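Local coordinates for protein exodeoxyribonuclease III (Archaeoglobus fulgidus, PDB 2VOA) that probably cleaves DNA at abasic sites as a metal-dependent AP endonuclease and may also act as a 3'-5' exonuclease on double-stranded DNA, at residues A[186-200]-A[209-221]. The protein carries 1 engineered substitution. Sequence-based numbering, arbitrary orientation.
Sequences DVLRKIHPNERIYTF and IERGLGWRGDAIL. Engineered in segment 209-221: G217 (natural residue Val).
R216 lies buried against segment 186-200, and its guanidinium grips D186 end-on: NH1 reaches OD1 at 3.0 Å and NH2 reaches OD2 at 2.8 Å, with the two flat groups 33° apart. Bends at chi2 and chi3 turn the arginine side chain alongside the strand that follows it, where NH1 also donates to the carbonyl oxygen of D218. L188 lays CD2 over one guanidinium face, 3.7 Å from R216 NE. R189 brings a second guanidinium close, its plane almost perpendicular to the first, and D155 makes salt bridges to both arginines, so two carboxylates probably offset the paired positive charge. A leucine in place of R216 would probably leave D186 without its charged mate and D155 with one partner fewer.

Further along, T199 and F200 both face W215 in a classic beta bulge: T199 N binds W215 O at 2.9 Å, F200 N reaches the same oxygen only weakly, and W215 N returns a bond to F200 O. Next to it, Y198 spreads its ring over the backbone of G214, a CH-pi contact with G214 CA 4.0 Å from the ring centroid. At the bulge itself, the side chains of F200 and W215 lie side by side pointing the same way, CD2 of F200 3.6 Å from CD1 of W215.

T199, within the bulge, holds OG1 between its backbone N and carbonyl carbon (chi1 53°), where it donates to the anti lone pair of D218 OD1 at 2.7 Å. That same oxygen is hydrogen-bonded to H248 ND1, consistent with the Asp-His pair of this family, so T199 probably acts as a second-shell residue, fixing the carboxylate that orients the predicted catalytic histidine.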
ATOM      1  N   ASP A 186     -13.151   3.419  34.574  1.00 29.43           N
ATOM      2  CA  ASP A 186     -12.273   2.892  33.506  1.00 29.96           C
ATOM      3  C   ASP A 186     -12.567   1.395  33.519  1.00 29.01           C
ATOM      4  O   ASP A 186     -11.991   0.645  34.321  1.00 29.92           O
ATOM      5  CB  ASP A 186     -10.816   3.142  33.905  1.00 29.56           C
ATOM      6  CG  ASP A 186      -9.793   2.856  32.803  1.00 30.94           C
ATOM      7  OD1 ASP A 186     -10.081   2.237  31.759  1.00 32.07           O
ATOM      8  OD2 ASP A 186      -8.632   3.282  32.999  1.00 31.67           O
ATOM      9  N   VAL A 187     -13.507   0.969  32.682  1.00 28.65           N
ATOM     10  CA  VAL A 187     -14.058  -0.392  32.837  1.00 28.84           C
ATOM     11  C   VAL A 187     -13.029  -1.498  32.569  1.00 29.26           C
ATOM     12  O   VAL A 187     -13.157  -2.604  33.106  1.00 28.19           O
ATOM     13  CB  VAL A 187     -15.397  -0.591  32.033  1.00 28.40           C
ATOM     14  CG1 VAL A 187     -16.479   0.295  32.611  1.00 28.99           C
ATOM     15  CG2 VAL A 187     -15.185  -0.352  30.512  1.00 30.95           C
ATOM     16  N   LEU A 188     -12.014  -1.205  31.751  1.00 28.91           N
ATOM     17  CA  LEU A 188     -10.908  -2.172  31.549  1.00 29.37           C
ATOM     18  C   LEU A 188     -10.370  -2.619  32.904  1.00 28.94           C
ATOM     19  O   LEU A 188     -10.094  -3.808  33.100  1.00 28.48           O
ATOM     20  CB  LEU A 188      -9.778  -1.560  30.705  1.00 29.19           C
ATOM     21  CG  LEU A 188      -8.601  -2.532  30.476  1.00 27.97           C
ATOM     22  CD1 LEU A 188      -9.064  -3.824  29.785  1.00 29.59           C
ATOM     23  CD2 LEU A 188      -7.511  -1.794  29.678  1.00 28.70           C
ATOM     24  N   ARG A 189     -10.260  -1.679  33.850  1.00 28.45           N
ATOM     25  CA  ARG A 189      -9.745  -2.003  35.198  1.00 29.21           C
ATOM     26  C   ARG A 189     -10.783  -2.526  36.200  1.00 29.24           C
ATOM     27  O   ARG A 189     -10.423  -3.111  37.234  1.00 29.55           O
ATOM     28  CB  ARG A 189      -8.926  -0.830  35.767  1.00 29.19           C
ATOM     29  CG  ARG A 189      -7.821  -0.355  34.820  1.00 29.42           C
ATOM     30  CD  ARG A 189      -6.903  -1.523  34.449  1.00 28.66           C
ATOM     31  NE  ARG A 189      -5.768  -1.101  33.646  1.00 29.16           N
ATOM     32  CZ  ARG A 189      -4.929  -1.938  33.070  1.00 29.54           C
ATOM     33  NH1 ARG A 189      -5.089  -3.256  33.241  1.00 28.04           N
ATOM     34  NH2 ARG A 189      -3.916  -1.458  32.364  1.00 30.46           N
ATOM     35  N   LYS A 190     -12.072  -2.380  35.883  1.00 29.03           N
ATOM     36  CA  LYS A 190     -13.084  -3.157  36.617  1.00 28.82           C
ATOM     37  C   LYS A 190     -12.900  -4.663  36.379  1.00 28.19           C
ATOM     38  O   LYS A 190     -12.974  -5.477  37.320  1.00 28.66           O
ATOM     39  CB  LYS A 190     -14.490  -2.723  36.172  1.00 28.99           C
ATOM     40  CG  LYS A 190     -15.628  -3.399  36.952  1.00 29.34           C
ATOM     41  CD  LYS A 190     -17.030  -3.069  36.413  1.00 30.81           C
ATOM     42  CE  LYS A 190     -18.067  -3.651  37.378  1.00 34.36           C
ATOM     43  NZ  LYS A 190     -19.265  -4.130  36.651  1.00 39.27           N
ATOM     44  N   ILE A 191     -12.641  -5.020  35.121  1.00 27.53           N
ATOM     45  CA  ILE A 191     -12.619  -6.421  34.702  1.00 27.39           C
ATOM     46  C   ILE A 191     -11.217  -7.030  34.834  1.00 27.35           C
ATOM     47  O   ILE A 191     -11.080  -8.208  35.185  1.00 27.12           O
ATOM     48  CB  ILE A 191     -13.135  -6.571  33.230  1.00 27.82           C
ATOM     49  CG1 ILE A 191     -14.551  -6.002  33.089  1.00 27.68           C
ATOM     50  CG2 ILE A 191     -13.130  -8.049  32.780  1.00 28.70           C
ATOM     51  CD1 ILE A 191     -15.614  -6.612  34.061  1.00 27.89           C
ATOM     52  N   HIS A 192     -10.211  -6.213  34.509  1.00 27.44           N
ATOM     53  CA  HIS A 192      -8.808  -6.642  34.439  1.00 27.70           C
ATOM     54  C   HIS A 192      -7.903  -5.712  35.233  1.00 27.27           C
ATOM     55  O   HIS A 192      -7.004  -5.089  34.672  1.00 26.33           O
ATOM     56  CB  HIS A 192      -8.339  -6.701  32.991  1.00 27.97           C
ATOM     57  CG  HIS A 192      -8.979  -7.793  32.200  1.00 30.03           C
ATOM     58  ND1 HIS A 192      -8.672  -9.127  32.374  1.00 32.60           N
ATOM     59  CD2 HIS A 192      -9.936  -7.745  31.244  1.00 30.05           C
ATOM     60  CE1 HIS A 192      -9.400  -9.853  31.540  1.00 32.96           C
ATOM     61  NE2 HIS A 192     -10.167  -9.037  30.838  1.00 30.44           N
ATOM     62  N   PRO A 193      -8.128  -5.635  36.550  1.00 27.07           N
ATOM     63  CA  PRO A 193      -7.274  -4.764  37.355  1.00 27.39           C
ATOM     64  C   PRO A 193      -5.826  -5.264  37.361  1.00 27.08           C
ATOM     65  O   PRO A 193      -5.575  -6.487  37.333  1.00 26.21           O
ATOM     66  CB  PRO A 193      -7.866  -4.901  38.767  1.00 26.86           C
ATOM     67  CG  PRO A 193      -8.534  -6.269  38.762  1.00 27.56           C
ATOM     68  CD  PRO A 193      -9.118  -6.354  37.374  1.00 27.27           C
ATOM     69  N   ASN A 194      -4.879  -4.323  37.379  1.00 27.38           N
ATOM     70  CA  ASN A 194      -3.455  -4.667  37.580  1.00 27.38           C
ATOM     71  C   ASN A 194      -2.903  -5.746  36.650  1.00 27.51           C
ATOM     72  O   ASN A 194      -2.166  -6.640  37.084  1.00 27.87           O
ATOM     73  CB  ASN A 194      -3.214  -5.044  39.045  1.00 27.83           C
ATOM     74  CG  ASN A 194      -3.527  -3.902  39.974  1.00 26.78           C
ATOM     75  OD1 ASN A 194      -3.286  -2.751  39.629  1.00 27.18           O
ATOM     76  ND2 ASN A 194      -4.098  -4.197  41.114  1.00 26.67           N
ATOM     77  N   GLU A 195      -3.274  -5.651  35.377  1.00 28.73           N
ATOM     78  CA  GLU A 195      -2.904  -6.664  34.395  1.00 29.62           C
ATOM     79  C   GLU A 195      -2.354  -5.963  33.156  1.00 29.42           C
ATOM     80  O   GLU A 195      -2.896  -4.957  32.708  1.00 29.17           O
ATOM     81  CB  GLU A 195      -4.125  -7.516  34.046  1.00 29.98           C
ATOM     82  CG  GLU A 195      -3.858  -8.725  33.162  1.00 30.97           C
ATOM     83  CD  GLU A 195      -5.133  -9.546  32.899  1.00 31.98           C
ATOM     84  OE1 GLU A 195      -6.152  -9.359  33.605  1.00 33.21           O
ATOM     85  OE2 GLU A 195      -5.092 -10.366  31.967  1.00 35.26           O
ATOM     86  N   ARG A 196      -1.242  -6.483  32.642  1.00 29.86           N
ATOM     87  CA  ARG A 196      -0.601  -5.894  31.471  1.00 29.30           C
ATOM     88  C   ARG A 196      -1.444  -6.181  30.245  1.00 29.30           C
ATOM     89  O   ARG A 196      -1.512  -7.340  29.790  1.00 28.84           O
ATOM     90  CB  ARG A 196       0.796  -6.473  31.286  1.00 29.22           C
ATOM     91  CG  ARG A 196       1.792  -6.028  32.361  1.00 28.77           C
ATOM     92  CD  ARG A 196       3.090  -6.777  32.193  1.00 30.19           C
ATOM     93  NE  ARG A 196       2.857  -8.199  32.376  1.00 30.48           N
ATOM     94  CZ  ARG A 196       3.718  -9.159  32.065  1.00 33.39           C
ATOM     95  NH1 ARG A 196       4.889  -8.865  31.525  1.00 33.65           N
ATOM     96  NH2 ARG A 196       3.391 -10.422  32.285  1.00 32.19           N
ATOM     97  N   ILE A 197      -2.119  -5.134  29.771  1.00 29.20           N
ATOM     98  CA  ILE A 197      -2.979  -5.162  28.587  1.00 29.54           C
ATOM     99  C   ILE A 197      -2.691  -3.877  27.834  1.00 29.79           C
ATOM    100  O   ILE A 197      -2.841  -2.794  28.394  1.00 30.08           O
ATOM    101  CB  ILE A 197      -4.460  -5.200  28.953  1.00 29.43           C
ATOM    102  CG1 ILE A 197      -4.787  -6.477  29.739  1.00 30.95           C
ATOM    103  CG2 ILE A 197      -5.342  -5.095  27.656  1.00 30.61           C
ATOM    104  CD1 ILE A 197      -6.208  -6.575  30.222  1.00 33.51           C
ATOM    105  N   TYR A 198      -2.275  -4.002  26.567  1.00 29.17           N
ATOM    106  CA  TYR A 198      -1.852  -2.824  25.800  1.00 29.67           C
ATOM    107  C   TYR A 198      -2.746  -2.664  24.579  1.00 29.29           C
ATOM    108  O   TYR A 198      -3.176  -3.655  23.988  1.00 30.04           O
ATOM    109  CB  TYR A 198      -0.380  -2.904  25.393  1.00 30.05           C
ATOM    110  CG  TYR A 198       0.534  -3.054  26.578  1.00 30.57           C
ATOM    111  CD1 TYR A 198       1.436  -4.106  26.631  1.00 31.77           C
ATOM    112  CD2 TYR A 198       0.466  -2.166  27.664  1.00 30.82           C
ATOM    113  CE1 TYR A 198       2.299  -4.277  27.711  1.00 31.66           C
ATOM    114  CE2 TYR A 198       1.334  -2.324  28.759  1.00 29.28           C
ATOM    115  CZ  TYR A 198       2.217  -3.397  28.786  1.00 30.54           C
ATOM    116  OH  TYR A 198       3.071  -3.564  29.863  1.00 32.23           O
ATOM    117  N   THR A 199      -3.068  -1.417  24.266  1.00 29.30           N
ATOM    118  CA  THR A 199      -3.918  -1.082  23.129  1.00 30.14           C
ATOM    119  C   THR A 199      -3.100  -0.427  21.997  1.00 30.30           C
ATOM    120  O   THR A 199      -3.660   0.003  20.994  1.00 30.15           O
ATOM    121  CB  THR A 199      -5.091  -0.153  23.546  1.00 30.31           C
ATOM    122  OG1 THR A 199      -4.588   0.998  24.248  1.00 30.27           O
ATOM    123  CG2 THR A 199      -6.104  -0.917  24.420  1.00 32.63           C
ATOM    124  N   PHE A 200      -1.787  -0.307  22.216  1.00 28.78           N
ATOM    125  CA  PHE A 200      -0.883   0.347  21.270  1.00 28.62           C
ATOM    126  C   PHE A 200       0.503  -0.280  21.310  1.00 28.82           C
ATOM    127  O   PHE A 200       1.076  -0.474  22.380  1.00 28.06           O
ATOM    128  CB  PHE A 200      -0.777   1.837  21.576  1.00 29.54           C
ATOM    129  CG  PHE A 200       0.316   2.531  20.810  1.00 28.66           C
ATOM    130  CD1 PHE A 200       0.179   2.764  19.447  1.00 31.75           C
ATOM    131  CD2 PHE A 200       1.477   2.940  21.454  1.00 32.69           C
ATOM    132  CE1 PHE A 200       1.207   3.418  18.716  1.00 30.93           C
ATOM    133  CE2 PHE A 200       2.502   3.599  20.741  1.00 33.92           C
ATOM    134  CZ  PHE A 200       2.352   3.828  19.352  1.00 31.02           C
ATOM    135  N   ILE A 209       5.271  -6.536  20.062  1.00 31.89           N
ATOM    136  CA  ILE A 209       4.197  -7.356  20.626  1.00 33.28           C
ATOM    137  C   ILE A 209       4.808  -8.499  21.444  1.00 34.25           C
ATOM    138  O   ILE A 209       4.495  -8.684  22.631  1.00 33.93           O
ATOM    139  CB  ILE A 209       3.238  -7.900  19.524  1.00 32.95           C
ATOM    140  CG1 ILE A 209       2.547  -6.749  18.766  1.00 32.59           C
ATOM    141  CG2 ILE A 209       2.209  -8.878  20.117  1.00 33.62           C
ATOM    142  CD1 ILE A 209       1.800  -7.173  17.493  1.00 33.85           C
ATOM    143  N   GLU A 210       5.700  -9.253  20.805  1.00 35.09           N
ATOM    144  CA  GLU A 210       6.348 -10.373  21.461  1.00 36.67           C
ATOM    145  C   GLU A 210       7.098 -10.020  22.738  1.00 36.90           C
ATOM    146  O   GLU A 210       7.086 -10.809  23.682  1.00 37.96           O
ATOM    147  CB  GLU A 210       7.235 -11.125  20.469  1.00 37.17           C
ATOM    148  CG  GLU A 210       6.414 -11.982  19.530  1.00 39.98           C
ATOM    149  CD  GLU A 210       5.871 -13.228  20.219  1.00 44.20           C
ATOM    150  OE1 GLU A 210       4.701 -13.593  19.969  1.00 45.99           O
ATOM    151  OE2 GLU A 210       6.616 -13.831  21.023  1.00 45.83           O
ATOM    152  N   ARG A 211       7.749  -8.861  22.793  1.00 36.65           N
ATOM    153  CA  ARG A 211       8.453  -8.494  24.028  1.00 37.17           C
ATOM    154  C   ARG A 211       7.683  -7.587  24.984  1.00 36.54           C
ATOM    155  O   ARG A 211       8.252  -7.075  25.958  1.00 36.50           O
ATOM    156  CB  ARG A 211       9.848  -7.954  23.759  1.00 38.01           C
ATOM    157  CG  ARG A 211       9.956  -6.945  22.675  1.00 39.89           C
ATOM    158  CD  ARG A 211      11.236  -7.232  21.904  1.00 41.03           C
ATOM    159  NE  ARG A 211      11.688  -6.053  21.174  1.00 44.93           N
ATOM    160  CZ  ARG A 211      12.532  -5.136  21.651  1.00 46.21           C
ATOM    161  NH1 ARG A 211      13.041  -5.248  22.876  1.00 46.22           N
ATOM    162  NH2 ARG A 211      12.862  -4.094  20.894  1.00 46.96           N
ATOM    163  N   GLY A 212       6.401  -7.409  24.689  1.00 35.81           N
ATOM    164  CA  GLY A 212       5.465  -6.693  25.563  1.00 34.73           C
ATOM    165  C   GLY A 212       5.768  -5.209  25.690  1.00 34.40           C
ATOM    166  O   GLY A 212       5.565  -4.617  26.757  1.00 35.22           O
ATOM    167  N   LEU A 213       6.246  -4.602  24.606  1.00 32.59           N
ATOM    168  CA  LEU A 213       6.588  -3.174  24.613  1.00 31.30           C
ATOM    169  C   LEU A 213       5.419  -2.376  24.053  1.00 30.80           C
ATOM    170  O   LEU A 213       5.453  -1.875  22.919  1.00 29.65           O
ATOM    171  CB  LEU A 213       7.881  -2.912  23.831  1.00 30.70           C
ATOM    172  CG  LEU A 213       9.152  -3.619  24.337  1.00 31.72           C
ATOM    173  CD1 LEU A 213      10.281  -3.320  23.377  1.00 30.62           C
ATOM    174  CD2 LEU A 213       9.481  -3.150  25.741  1.00 32.90           C
ATOM    175  N   GLY A 214       4.369  -2.283  24.865  1.00 29.42           N
ATOM    176  CA  GLY A 214       3.175  -1.548  24.499  1.00 29.24           C
ATOM    177  C   GLY A 214       2.759  -0.531  25.547  1.00 29.62           C
ATOM    178  O   GLY A 214       3.404  -0.403  26.617  1.00 28.42           O
ATOM    179  N   TRP A 215       1.684   0.179  25.198  1.00 29.42           N
ATOM    180  CA  TRP A 215       1.039   1.226  26.013  1.00 30.59           C
ATOM    181  C   TRP A 215      -0.453   1.009  26.048  1.00 30.01           C
ATOM    182  O   TRP A 215      -1.037   0.409  25.134  1.00 28.66           O
ATOM    183  CB  TRP A 215       1.238   2.614  25.371  1.00 32.72           C
ATOM    184  CG  TRP A 215       2.623   3.045  25.182  1.00 35.12           C
ATOM    185  CD1 TRP A 215       3.550   2.506  24.320  1.00 35.83           C
ATOM    186  CD2 TRP A 215       3.271   4.138  25.838  1.00 36.79           C
ATOM    187  NE1 TRP A 215       4.727   3.188  24.420  1.00 38.63           N
ATOM    188  CE2 TRP A 215       4.589   4.193  25.340  1.00 37.83           C
ATOM    189  CE3 TRP A 215       2.864   5.075  26.802  1.00 38.68           C
ATOM    190  CZ2 TRP A 215       5.525   5.152  25.777  1.00 38.79           C
ATOM    191  CZ3 TRP A 215       3.822   6.038  27.250  1.00 37.32           C
ATOM    192  CH2 TRP A 215       5.113   6.058  26.726  1.00 37.52           C
ATOM    193  N   ARG A 216      -1.102   1.509  27.105  1.00 28.46           N
ATOM    194  CA  ARG A 216      -2.566   1.444  27.170  1.00 29.36           C
ATOM    195  C   ARG A 216      -3.081   2.877  27.399  1.00 29.40           C
ATOM    196  O   ARG A 216      -3.337   3.306  28.543  1.00 28.83           O
ATOM    197  CB  ARG A 216      -3.037   0.452  28.260  1.00 29.65           C
ATOM    198  CG  ARG A 216      -4.496  -0.067  28.033  1.00 29.27           C
ATOM    199  CD  ARG A 216      -5.553   1.012  28.277  1.00 29.94           C
ATOM    200  NE  ARG A 216      -5.598   1.345  29.698  1.00 27.87           N
ATOM    201  CZ  ARG A 216      -6.676   1.749  30.365  1.00 30.68           C
ATOM    202  NH1 ARG A 216      -7.853   1.935  29.739  1.00 31.33           N
ATOM    203  NH2 ARG A 216      -6.576   1.965  31.670  1.00 29.76           N
ATOM    204  N   GLY A 217      -3.190   3.617  26.290  1.00 28.54           N
ATOM    205  CA  GLY A 217      -3.666   5.013  26.311  1.00 29.32           C
ATOM    206  C   GLY A 217      -5.087   5.203  25.771  1.00 30.42           C
ATOM    207  O   GLY A 217      -5.590   6.342  25.724  1.00 31.25           O
ATOM    208  N   ASP A 218      -5.713   4.109  25.349  1.00 29.85           N
ATOM    209  CA  ASP A 218      -7.102   4.075  24.857  1.00 30.59           C
ATOM    210  C   ASP A 218      -8.007   3.608  26.010  1.00 30.97           C
ATOM    211  O   ASP A 218      -7.612   2.760  26.816  1.00 30.68           O
ATOM    212  CB  ASP A 218      -7.242   3.116  23.666  1.00 31.73           C
ATOM    213  CG  ASP A 218      -6.326   3.472  22.525  1.00 32.96           C
ATOM    214  OD1 ASP A 218      -5.215   2.892  22.431  1.00 33.86           O
ATOM    215  OD2 ASP A 218      -6.731   4.349  21.735  1.00 35.17           O
ATOM    216  N   ALA A 219      -9.231   4.139  26.096  1.00 30.04           N
ATOM    217  CA  ALA A 219     -10.082   3.804  27.246  1.00 29.78           C
ATOM    218  C   ALA A 219     -11.568   3.868  26.872  1.00 30.46           C
ATOM    219  O   ALA A 219     -11.959   4.598  25.937  1.00 30.24           O
ATOM    220  CB  ALA A 219      -9.779   4.711  28.470  1.00 29.78           C
ATOM    221  N   ILE A 220     -12.357   3.087  27.612  1.00 30.42           N
ATOM    222  CA  ILE A 220     -13.803   3.216  27.616  1.00 29.97           C
ATOM    223  C   ILE A 220     -14.206   3.564  29.049  1.00 30.23           C
ATOM    224  O   ILE A 220     -14.041   2.751  29.960  1.00 28.99           O
ATOM    225  CB  ILE A 220     -14.500   1.910  27.175  1.00 29.15           C
ATOM    226  CG1 ILE A 220     -14.148   1.600  25.703  1.00 31.57           C
ATOM    227  CG2 ILE A 220     -16.032   2.021  27.386  1.00 29.00           C
ATOM    228  CD1 ILE A 220     -14.532   0.171  25.269  1.00 32.40           C
ATOM    229  N   LEU A 221     -14.715   4.784  29.235  1.00 29.83           N
ATOM    230  CA  LEU A 221     -15.081   5.269  30.563  1.00 30.22           C
ATOM    231  C   LEU A 221     -16.589   5.338  30.641  1.00 30.75           C
ATOM    232  O   LEU A 221     -17.215   5.959  29.790  1.00 31.88           O
ATOM    233  CB  LEU A 221     -14.483   6.655  30.819  1.00 30.55           C
ATOM    234  CG  LEU A 221     -12.959   6.869  30.872  1.00 34.33           C
ATOM    235  CD1 LEU A 221     -12.233   5.704  31.507  1.00 33.84           C
ATOM    236  CD2 LEU A 221     -12.395   7.107  29.536  1.00 35.22           C
TER
HETATM  237  O   HOH W   1     -11.715   1.157  29.845  1.00 20.46           O
HETATM  238  O   HOH W   2      -5.176   1.704  34.610  1.00 21.10           O
HETATM  239  O   HOH W   3       5.099  -5.335  29.273  1.00 32.58           O